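Local coordinates for protein NEQ011 (Nanoarchaeum equitans Kin4-M, PDB 6GQ8) that probably reduces superoxide to hydrogen peroxide at a mononuclear non-haem iron centre bound by four histidines and one cysteine, at residues H10-I16 with W103-L109; D47-E53 with K88-I94; N37-I43 with K66-E70. The contacts are given in a common frame with arbitrary orientation. Residues are numbered along the deposited sequence.

Contact 1: H10-I16 with W103-L109; sequences HSPIIEI and WKTEKEL. With FE (Fe (III) ion), chain E.
Two strands from different sheets, 12-16 and 103-108, run side by side in nearly the same direction (18° between axes, closest approach 6.8 Å), with extended backbones but too far apart for main-chain pairing. Pro-12 lies nearest Thr-105, Ile-14 nearest Lys-107 and Ile-16 nearest Leu-109. Trp-103, the residue most covered, uses chi1 m and chi2 near 80° to lay its indole against His-10: CB of His-10 sits 3.2 Å from the centroid of the five-membered ring, 9° off its normal, a CH-pi contact. The imidazole and that five-membered ring are near parallel (9°) but slid apart so that they barely overlap, centroids 4.7 Å apart. The imidazole reaches on to the iron, His-10 NE2 to FE 2.2 Å, while its ND1 bonds to Asn-7. Thr-105 (chi1 m) donates a weak hydrogen bond from OG1 to Pro-12 O at 3.1 Å and places CG2 4.0 Å from Ile-14 CD1. Lys-107 spends its aliphatic chain on the other strand, CD lying 3.3 Å from Ile-14 O and 3.7 Å from Ile-16 CD1. Ser-11 OG, which also hydrogen-bonds Asn-7 N, lies 2.8 Å from a water that donates to Lys-104 O at 2.7 Å. This is a beta-sandwich seam, where edge strand 12-19 of the three-stranded sheet packs against 101-108, next to the edge of the five-stranded one. Side chains and one water thus join what the backbones do not.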
loop_
_atom_site.group_PDB
_atom_site.type_symbol
_atom_site.label_atom_id
_atom_site.label_comp_id
_atom_site.label_asym_id
_atom_site.label_seq_id
_atom_site.Cartn_x
_atom_site.Cartn_y
_atom_site.Cartn_z
ATOM N N HIS A 10 5.284 13.481 -15.947
ATOM C CA HIS A 10 4.986 13.183 -14.554
ATOM C C HIS A 10 3.524 13.352 -14.162
ATOM O O HIS A 10 3.104 12.749 -13.170
ATOM C CB HIS A 10 5.833 14.068 -13.624
ATOM C CG HIS A 10 7.308 13.833 -13.733
ATOM N ND1 HIS A 10 8.133 14.637 -14.489
ATOM C CD2 HIS A 10 8.109 12.901 -13.165
ATOM C CE1 HIS A 10 9.378 14.202 -14.392
ATOM N NE2 HIS A 10 9.391 13.150 -13.595
ATOM N N SER A 11 2.744 14.140 -14.894
ATOM C CA SER A 11 1.367 14.408 -14.485
ATOM C C SER A 11 0.499 13.168 -14.677
ATOM O O SER A 11 0.505 12.575 -15.761
ATOM C CB SER A 11 0.784 15.581 -15.273
ATOM O OG SER A 11 1.400 16.801 -14.901
ATOM N N PRO A 12 -0.250 12.738 -13.656
ATOM C CA PRO A 12 -1.164 11.598 -13.816
ATOM C C PRO A 12 -2.429 12.018 -14.548
ATOM O O PRO A 12 -3.280 12.722 -13.995
ATOM C CB PRO A 12 -1.450 11.180 -12.367
ATOM C CG PRO A 12 -1.277 12.433 -11.572
ATOM C CD PRO A 12 -0.207 13.236 -12.270
ATOM N N ILE A 13 -2.562 11.581 -15.795
ATOM C CA ILE A 13 -3.698 11.975 -16.623
ATOM C C ILE A 13 -4.899 11.108 -16.270
ATOM O O ILE A 13 -4.797 9.877 -16.217
ATOM C CB ILE A 13 -3.349 11.859 -18.115
ATOM C CG1 ILE A 13 -2.170 12.770 -18.458
ATOM C CG2 ILE A 13 -4.558 12.199 -18.977
ATOM C CD1 ILE A 13 -2.382 14.214 -18.056
ATOM N N ILE A 14 -6.045 11.747 -16.046
ATOM C CA ILE A 14 -7.272 11.064 -15.648
ATOM C C ILE A 14 -8.221 11.019 -16.838
ATOM O O ILE A 14 -8.460 12.045 -17.486
ATOM C CB ILE A 14 -7.940 11.765 -14.451
ATOM C CG1 ILE A 14 -6.964 11.887 -13.280
ATOM C CG2 ILE A 14 -9.196 11.022 -14.029
ATOM C CD1 ILE A 14 -7.426 12.842 -12.205
ATOM N N GLU A 15 -8.772 9.837 -17.112
ATOM C CA GLU A 15 -9.867 9.675 -18.060
ATOM C C GLU A 15 -11.033 8.977 -17.375
ATOM O O GLU A 15 -10.835 8.052 -16.581
ATOM C CB GLU A 15 -9.449 8.878 -19.298
ATOM C CG GLU A 15 -8.443 9.584 -20.183
ATOM C CD GLU A 15 -8.193 8.839 -21.480
ATOM O OE1 GLU A 15 -8.693 7.702 -21.621
ATOM O OE2 GLU A 15 -7.516 9.400 -22.366
ATOM N N ILE A 16 -12.247 9.426 -17.685
ATOM C CA ILE A 16 -13.458 8.963 -17.018
ATOM C C ILE A 16 -14.439 8.456 -18.064
ATOM O O ILE A 16 -14.724 9.156 -19.043
ATOM C CB ILE A 16 -14.104 10.080 -16.176
ATOM C CG1 ILE A 16 -13.110 10.625 -15.148
ATOM C CG2 ILE A 16 -15.360 9.572 -15.484
ATOM C CD1 ILE A 16 -13.567 11.905 -14.478
ATOM N N TRP A 103 3.119 14.695 -7.890
ATOM C CA TRP A 103 2.410 15.448 -8.914
ATOM C C TRP A 103 0.916 15.192 -8.784
ATOM O O TRP A 103 0.496 14.063 -8.515
ATOM C CB TRP A 103 2.895 15.060 -10.315
ATOM C CG TRP A 103 4.361 15.284 -10.526
ATOM C CD1 TRP A 103 5.383 14.475 -10.119
ATOM C CD2 TRP A 103 4.968 16.388 -11.206
ATOM N NE1 TRP A 103 6.590 15.013 -10.498
ATOM C CE2 TRP A 103 6.362 16.188 -11.166
ATOM C CE3 TRP A 103 4.468 17.528 -11.843
ATOM C CZ2 TRP A 103 7.260 17.081 -11.744
ATOM C CZ3 TRP A 103 5.361 18.415 -12.411
ATOM C CH2 TRP A 103 6.742 18.187 -12.359
ATOM N N LYS A 104 0.118 16.240 -8.987
ATOM C CA LYS A 104 -1.323 16.192 -8.786
ATOM C C LYS A 104 -2.056 16.597 -10.057
ATOM O O LYS A 104 -1.603 17.479 -10.795
ATOM C CB LYS A 104 -1.757 17.118 -7.641
ATOM C CG LYS A 104 -3.238 17.027 -7.297
ATOM C CD LYS A 104 -3.616 17.948 -6.150
ATOM C CE LYS A 104 -3.833 19.367 -6.650
ATOM N NZ LYS A 104 -4.536 20.224 -5.655
ATOM N N THR A 105 -3.192 15.945 -10.304
ATOM C CA THR A 105 -4.108 16.310 -11.374
ATOM C C THR A 105 -5.533 16.212 -10.852
ATOM O O THR A 105 -5.875 15.267 -10.136
ATOM C CB THR A 105 -3.936 15.404 -12.603
ATOM O OG1 THR A 105 -2.634 15.601 -13.169
ATOM C CG2 THR A 105 -4.996 15.699 -13.659
ATOM N N GLU A 106 -6.363 17.188 -11.214
ATOM C CA GLU A 106 -7.770 17.204 -10.846
ATOM C C GLU A 106 -8.618 17.157 -12.107
ATOM O O GLU A 106 -8.257 17.751 -13.129
ATOM C CB GLU A 106 -8.119 18.450 -10.023
ATOM C CG GLU A 106 -7.397 18.534 -8.686
ATOM C CD GLU A 106 -7.665 19.835 -7.951
ATOM O OE1 GLU A 106 -8.453 20.662 -8.460
ATOM O OE2 GLU A 106 -7.088 20.029 -6.862
ATOM N N LYS A 107 -9.742 16.446 -12.036
ATOM C CA LYS A 107 -10.679 16.384 -13.147
ATOM C C LYS A 107 -12.100 16.400 -12.604
ATOM O O LYS A 107 -12.443 15.590 -11.737
ATOM C CB LYS A 107 -10.448 15.125 -13.990
ATOM C CG LYS A 107 -11.177 15.119 -15.322
ATOM C CD LYS A 107 -10.831 13.870 -16.113
ATOM C CE LYS A 107 -11.329 13.966 -17.543
ATOM N NZ LYS A 107 -10.750 15.150 -18.235
ATOM N N GLU A 108 -12.918 17.313 -13.120
ATOM C CA GLU A 108 -14.309 17.394 -12.695
ATOM C C GLU A 108 -15.080 16.157 -13.139
ATOM O O GLU A 108 -14.941 15.690 -14.273
ATOM C CB GLU A 108 -14.962 18.655 -13.256
ATOM C CG GLU A 108 -16.041 19.234 -12.361
ATOM C CD GLU A 108 -15.483 19.757 -11.050
ATOM O OE1 GLU A 108 -16.170 19.626 -10.014
ATOM O OE2 GLU A 108 -14.352 20.290 -11.053
ATOM N N LEU A 109 -15.904 15.632 -12.238
ATOM C CA LEU A 109 -16.673 14.424 -12.512
ATOM C C LEU A 109 -17.867 14.712 -13.414
ATOM O O LEU A 109 -18.613 15.668 -13.198
ATOM C CB LEU A 109 -17.147 13.788 -11.205
ATOM C CG LEU A 109 -17.657 12.351 -11.314
ATOM C CD1 LEU A 109 -16.548 11.413 -11.762
ATOM C CD2 LEU A 109 -18.250 11.896 -9.991
ATOM O OXT LEU A 109 -18.117 13.992 -14.380
HETATM FE FE FE E . 10.860 11.557 -13.021
HETATM O O HOH W 1 0.725 17.507 -12.235
#

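Contact 2: D47-E53 with K88-I94; sequences DLYFEPE and KGKLIAI
Strands 47-52 and 89-94 run antiparallel (160° between axes, 4.5 Å at closest approach), Asp-47 opposite Ile-94 and Pro-52 opposite Gly-89. Asp-47 forms a hydrogen-bonded pair with Ile-94, Asp-47 N to Ile-94 O 2.7 Å and Ile-94 N to Asp-47 O 2.8 Å; its carboxylate pairs with Arg-62. Leu-48, facing Ala-93, sends CD1 to Leu-91 CB (4.3 Å). Tyr-49 repeats the pairing (Tyr-49 N to Ile-92 O 2.7 Å, Ile-92 N to Tyr-49 O 2.8 Å). Phe-50 (chi1 t) packs CB on Leu-91 CD2 (3.7 Å) and brings CE1 to 3.7 Å from Gly-89 CA, where a beta carbon would clash. Glu-51 N bonds to Lys-90 O at 3.0 Å; the return bond, Lys-90 N to Glu-51 O, is weak at 3.4 Å. Beyond Pro-52, Glu-53 N reaches Lys-88 O at 3.1 Å. The face with Tyr-49, Ile-92 and Ile-94 meets a second subunit. On the other, Phe-50 packs on Leu-85 and Leu-109, and Leu-48, Leu-91 and Ala-93 on the facing sheet, an antiparallel beta sandwich consistent with the E-set clan.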
loop_
_atom_site.group_PDB
_atom_site.type_symbol
_atom_site.label_atom_id
_atom_site.label_comp_id
_atom_site.label_asym_id
_atom_site.label_seq_id
_atom_site.Cartn_x
_atom_site.Cartn_y
_atom_site.Cartn_z
ATOM N N ASP A 47 -2.259 7.614 -6.125
ATOM C CA ASP A 47 -3.432 7.646 -5.261
ATOM C C ASP A 47 -4.558 8.374 -5.981
ATOM O O ASP A 47 -4.331 9.406 -6.619
ATOM C CB ASP A 47 -3.129 8.348 -3.935
ATOM C CG ASP A 47 -2.524 7.420 -2.902
ATOM O OD1 ASP A 47 -2.843 6.216 -2.921
ATOM O OD2 ASP A 47 -1.734 7.902 -2.059
ATOM N N LEU A 48 -5.771 7.830 -5.886
ATOM C CA LEU A 48 -6.945 8.424 -6.514
ATOM C C LEU A 48 -7.953 8.794 -5.437
ATOM O O LEU A 48 -8.369 7.936 -4.651
ATOM C CB LEU A 48 -7.576 7.465 -7.525
ATOM C CG LEU A 48 -8.865 7.950 -8.195
ATOM C CD1 LEU A 48 -8.593 9.122 -9.130
ATOM C CD2 LEU A 48 -9.547 6.816 -8.935
ATOM N N TYR A 49 -8.350 10.064 -5.407
ATOM C CA TYR A 49 -9.354 10.551 -4.475
ATOM C C TYR A 49 -10.549 11.106 -5.237
ATOM O O TYR A 49 -10.431 11.531 -6.392
ATOM C CB TYR A 49 -8.791 11.647 -3.564
ATOM C CG TYR A 49 -7.576 11.243 -2.755
ATOM C CD1 TYR A 49 -7.706 10.781 -1.450
ATOM C CD2 TYR A 49 -6.301 11.345 -3.289
ATOM C CE1 TYR A 49 -6.596 10.419 -0.704
ATOM C CE2 TYR A 49 -5.184 10.988 -2.551
ATOM C CZ TYR A 49 -5.340 10.527 -1.260
ATOM O OH TYR A 49 -4.234 10.169 -0.528
ATOM N N PHE A 50 -11.705 11.101 -4.578
ATOM C CA PHE A 50 -12.882 11.818 -5.050
ATOM C C PHE A 50 -13.293 12.794 -3.961
ATOM O O PHE A 50 -13.529 12.389 -2.818
ATOM C CB PHE A 50 -14.032 10.868 -5.389
ATOM C CG PHE A 50 -15.311 11.576 -5.752
ATOM C CD1 PHE A 50 -15.341 12.486 -6.796
ATOM C CD2 PHE A 50 -16.482 11.328 -5.055
ATOM C CE1 PHE A 50 -16.514 13.141 -7.137
ATOM C CE2 PHE A 50 -17.661 11.977 -5.393
ATOM C CZ PHE A 50 -17.677 12.885 -6.435
ATOM N N GLU A 51 -13.349 14.078 -4.308
ATOM C CA GLU A 51 -13.766 15.120 -3.376
ATOM C C GLU A 51 -15.127 15.644 -3.810
ATOM O O GLU A 51 -15.209 16.549 -4.654
ATOM C CB GLU A 51 -12.740 16.254 -3.316
ATOM C CG GLU A 51 -13.054 17.295 -2.255
ATOM C CD GLU A 51 -12.035 18.417 -2.207
ATOM O OE1 GLU A 51 -10.853 18.170 -2.529
ATOM O OE2 GLU A 51 -12.418 19.549 -1.841
ATOM N N PRO A 52 -16.223 15.105 -3.280
ATOM C CA PRO A 52 -17.540 15.655 -3.615
ATOM C C PRO A 52 -17.640 17.099 -3.148
ATOM O O PRO A 52 -17.076 17.479 -2.120
ATOM C CB PRO A 52 -18.516 14.742 -2.863
ATOM C CG PRO A 52 -17.699 14.089 -1.796
ATOM C CD PRO A 52 -16.303 13.993 -2.317
ATOM N N GLU A 53 -18.347 17.907 -3.935
ATOM C CA GLU A 53 -18.436 19.336 -3.671
ATOM C C GLU A 53 -18.970 19.600 -2.269
ATOM O O GLU A 53 -20.054 19.135 -1.905
ATOM C CB GLU A 53 -19.319 20.001 -4.727
ATOM C CG GLU A 53 -20.609 19.254 -5.023
ATOM C CD GLU A 53 -21.316 19.782 -6.256
ATOM O OE1 GLU A 53 -20.621 20.243 -7.187
ATOM O OE2 GLU A 53 -22.564 19.738 -6.296
ATOM N N LYS A 88 -21.789 15.251 -7.525
ATOM C CA LYS A 88 -20.788 15.888 -8.361
ATOM C C LYS A 88 -19.578 16.291 -7.529
ATOM O O LYS A 88 -19.651 16.443 -6.306
ATOM C CB LYS A 88 -21.380 17.104 -9.078
ATOM C CG LYS A 88 -22.436 16.725 -10.104
ATOM C CD LYS A 88 -22.893 17.916 -10.928
ATOM C CE LYS A 88 -23.877 17.479 -12.003
ATOM N NZ LYS A 88 -24.423 18.630 -12.772
ATOM N N GLY A 89 -18.458 16.468 -8.219
ATOM C CA GLY A 89 -17.208 16.789 -7.559
ATOM C C GLY A 89 -16.064 16.659 -8.543
ATOM O O GLY A 89 -16.270 16.701 -9.756
ATOM N N LYS A 90 -14.861 16.491 -8.007
ATOM C CA LYS A 90 -13.680 16.333 -8.841
ATOM C C LYS A 90 -12.854 15.149 -8.367
ATOM O O LYS A 90 -12.731 14.901 -7.162
ATOM C CB LYS A 90 -12.818 17.604 -8.843
ATOM C CG LYS A 90 -12.314 18.036 -7.478
ATOM C CD LYS A 90 -11.571 19.357 -7.578
ATOM C CE LYS A 90 -11.045 19.809 -6.227
ATOM N NZ LYS A 90 -10.302 21.097 -6.337
ATOM N N LEU A 91 -12.291 14.420 -9.324
ATOM C CA LEU A 91 -11.330 13.369 -9.030
ATOM C C LEU A 91 -9.939 13.973 -8.895
ATOM O O LEU A 91 -9.578 14.918 -9.601
ATOM C CB LEU A 91 -11.339 12.304 -10.126
ATOM C CG LEU A 91 -12.602 11.446 -10.203
ATOM C CD1 LEU A 91 -12.529 10.486 -11.374
ATOM C CD2 LEU A 91 -12.780 10.678 -8.905
ATOM N N ILE A 92 -9.151 13.410 -7.986
ATOM C CA ILE A 92 -7.808 13.903 -7.713
ATOM C C ILE A 92 -6.850 12.725 -7.789
ATOM O O ILE A 92 -7.015 11.738 -7.064
ATOM C CB ILE A 92 -7.713 14.597 -6.344
ATOM C CG1 ILE A 92 -8.718 15.751 -6.258
ATOM C CG2 ILE A 92 -6.299 15.101 -6.096
ATOM C CD1 ILE A 92 -8.840 16.364 -4.878
ATOM N N ALA A 93 -5.866 12.819 -8.677
ATOM C CA ALA A 93 -4.837 11.801 -8.818
ATOM C C ALA A 93 -3.515 12.371 -8.334
ATOM O O ALA A 93 -3.140 13.485 -8.713
ATOM C CB ALA A 93 -4.715 11.329 -10.269
ATOM N N ILE A 94 -2.818 11.606 -7.502
ATOM C CA ILE A 94 -1.509 11.976 -6.981
ATOM C C ILE A 94 -0.554 10.849 -7.329
ATOM O O ILE A 94 -0.795 9.693 -6.964
ATOM C CB ILE A 94 -1.544 12.216 -5.464
ATOM C CG1 ILE A 94 -2.480 13.380 -5.125
ATOM C CG2 ILE A 94 -0.139 12.470 -4.927
ATOM C CD1 ILE A 94 -2.503 13.734 -3.652
#

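Contact 3: N37-I43 with K66-E70; sequences NEPSHHI and KAHGE. With FE (Fe (III) ion), chain E.
Neither segment has regular helix or strand over most of its length. Residues 38-41 form a type I beta turn, with His-41 N to Glu-38 O at 3.1 Å and Glu-38 N to His-41 O at 2.8 Å, and the backbones come closest where Pro-39 CA lies 5.4 Å from His-68 CA. After His-68, Gly-69 takes phi 124°, psi -12°, where a beta carbon would jam against His-68 O. His-68 (chi1 m) fills the gap: its ring stacks face to face on His-42 (chi1 p), centroids 3.4 Å apart and planes at 10°, and its ND1 donates to Asn-37 OD1 at 2.8 Å. The His-42 ring is held by ND1 to Glu-38 O at 2.7 Å, and the His-68 backbone by N to Glu-70 OE1 at 2.8 Å. The neighbouring His-41 turns away to bind the iron, NE2 to FE 2.3 Å. The pair thus fastens the ligand-bearing loop before strand 43-52 to the loop between strands 58-65 and 74-84, with Asn-37 also bonded to Thr-75 and Lys-66 meeting Glu-64 of a fourth subunit.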
loop_
_atom_site.group_PDB
_atom_site.type_symbol
_atom_site.label_atom_id
_atom_site.label_comp_id
_atom_site.label_asym_id
_atom_site.label_seq_id
_atom_site.Cartn_x
_atom_site.Cartn_y
_atom_site.Cartn_z
ATOM N N ASN A 37 11.390 3.959 -16.741
ATOM C CA ASN A 37 10.992 2.927 -15.778
ATOM C C ASN A 37 12.245 2.126 -15.441
ATOM O O ASN A 37 12.488 1.056 -16.001
ATOM C CB ASN A 37 9.876 2.042 -16.330
ATOM C CG ASN A 37 9.165 1.256 -15.245
ATOM O OD1 ASN A 37 9.700 1.056 -14.153
ATOM N ND2 ASN A 37 7.953 0.804 -15.540
ATOM N N GLU A 38 13.028 2.649 -14.509
ATOM C CA GLU A 38 14.329 2.124 -14.129
ATOM C C GLU A 38 14.371 1.933 -12.623
ATOM O O GLU A 38 13.583 2.544 -11.892
ATOM C CB GLU A 38 15.442 3.085 -14.572
ATOM C CG GLU A 38 15.394 3.446 -16.046
ATOM C CD GLU A 38 16.193 4.693 -16.366
ATOM O OE1 GLU A 38 16.704 5.335 -15.424
ATOM O OE2 GLU A 38 16.323 5.025 -17.563
ATOM N N PRO A 39 15.287 1.095 -12.121
ATOM C CA PRO A 39 15.344 0.878 -10.665
ATOM C C PRO A 39 15.507 2.158 -9.863
ATOM O O PRO A 39 14.849 2.320 -8.826
ATOM C CB PRO A 39 16.549 -0.057 -10.505
ATOM C CG PRO A 39 16.599 -0.810 -11.796
ATOM C CD PRO A 39 16.190 0.183 -12.850
ATOM N N SER A 40 16.337 3.089 -10.331
ATOM C CA SER A 40 16.604 4.328 -9.611
ATOM C C SER A 40 15.777 5.506 -10.115
ATOM O O SER A 40 16.013 6.640 -9.684
ATOM C CB SER A 40 18.093 4.669 -9.670
ATOM O OG SER A 40 18.861 3.662 -9.037
ATOM N N HIS A 41 14.819 5.271 -11.014
ATOM C CA HIS A 41 13.985 6.356 -11.530
ATOM C C HIS A 41 12.738 5.740 -12.148
ATOM O O HIS A 41 12.812 5.171 -13.241
ATOM C CB HIS A 41 14.746 7.195 -12.552
ATOM C CG HIS A 41 14.008 8.421 -12.991
ATOM N ND1 HIS A 41 14.349 9.135 -14.119
ATOM C CD2 HIS A 41 12.951 9.068 -12.443
ATOM C CE1 HIS A 41 13.529 10.163 -14.253
ATOM N NE2 HIS A 41 12.673 10.146 -13.247
ATOM N N HIS A 42 11.601 5.864 -11.463
ATOM C CA HIS A 42 10.365 5.273 -11.960
ATOM C C HIS A 42 9.174 5.899 -11.251
ATOM O O HIS A 42 9.306 6.512 -10.189
ATOM C CB HIS A 42 10.351 3.751 -11.770
ATOM C CG HIS A 42 10.564 3.313 -10.352
ATOM N ND1 HIS A 42 11.762 2.805 -9.900
ATOM C CD2 HIS A 42 9.729 3.311 -9.285
ATOM C CE1 HIS A 42 11.656 2.505 -8.618
ATOM N NE2 HIS A 42 10.431 2.801 -8.220
ATOM N N ILE A 43 8.005 5.732 -11.864
ATOM C CA ILE A 43 6.748 6.113 -11.233
ATOM C C ILE A 43 6.333 4.959 -10.331
ATOM O O ILE A 43 6.094 3.844 -10.804
ATOM C CB ILE A 43 5.664 6.416 -12.278
ATOM C CG1 ILE A 43 6.153 7.462 -13.287
ATOM C CG2 ILE A 43 4.387 6.885 -11.588
ATOM C CD1 ILE A 43 6.487 8.807 -12.684
ATOM N N LYS A 66 4.944 -2.125 -9.082
ATOM C CA LYS A 66 5.952 -2.745 -8.228
ATOM C C LYS A 66 7.212 -3.195 -8.954
ATOM O O LYS A 66 8.270 -3.279 -8.320
ATOM C CB LYS A 66 5.352 -3.951 -7.496
ATOM C CG LYS A 66 4.321 -3.592 -6.441
ATOM C CD LYS A 66 4.944 -2.735 -5.358
ATOM C CE LYS A 66 4.286 -2.954 -4.011
ATOM N NZ LYS A 66 4.975 -2.136 -2.984
ATOM N N ALA A 67 7.142 -3.500 -10.247
ATOM C CA ALA A 67 8.284 -4.036 -10.977
ATOM C C ALA A 67 8.944 -2.935 -11.798
ATOM O O ALA A 67 8.264 -2.194 -12.516
ATOM C CB ALA A 67 7.864 -5.195 -11.880
ATOM N N HIS A 68 10.271 -2.844 -11.700
ATOM C CA HIS A 68 11.038 -1.801 -12.371
ATOM C C HIS A 68 12.365 -2.359 -12.866
ATOM O O HIS A 68 13.410 -1.708 -12.768
ATOM C CB HIS A 68 11.264 -0.601 -11.450
ATOM C CG HIS A 68 10.015 -0.102 -10.793
ATOM N ND1 HIS A 68 9.044 0.597 -11.475
ATOM C CD2 HIS A 68 9.581 -0.199 -9.512
ATOM C CE1 HIS A 68 8.060 0.903 -10.646
ATOM N NE2 HIS A 68 8.363 0.434 -9.449
ATOM N N GLY A 69 12.338 -3.576 -13.400
ATOM C CA GLY A 69 13.517 -4.208 -13.965
ATOM C C GLY A 69 13.859 -5.559 -13.375
ATOM O O GLY A 69 14.694 -6.272 -13.951
ATOM N N GLU A 70 13.248 -5.944 -12.257
ATOM C CA GLU A 70 13.514 -7.245 -11.655
ATOM C C GLU A 70 13.194 -8.359 -12.640
ATOM O O GLU A 70 12.041 -8.525 -13.051
ATOM C CB GLU A 70 12.696 -7.411 -10.374
ATOM C CG GLU A 70 13.096 -6.469 -9.244
ATOM C CD GLU A 70 12.380 -5.135 -9.302
ATOM O OE1 GLU A 70 11.725 -4.851 -10.326
ATOM O OE2 GLU A 70 12.472 -4.369 -8.320
HETATM FE FE FE E . 10.860 11.557 -13.021
#

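Contact 2 is the most buried of the three and the only one built on backbone pairing within a sheet; contact 1 is partly buried and joins that same sheet to the three-stranded one through side chains. The two meet where strand 103-108 lies beside 89-94, Lys-107 O being 2.7 Å from Leu-91 N and Leu-109 N 2.7 Å from Gly-89 O. Contact 3, also partly buried, joins two loops, its centre about 27 Å from that of contact 2 on the opposite side of the chain's centre. It shares the iron with contact 1, but there the ligand His-10 itself meets Trp-103, barely overlapping, whereas in contact 3 the stacked histidine is His-42, next to the ligand His-41.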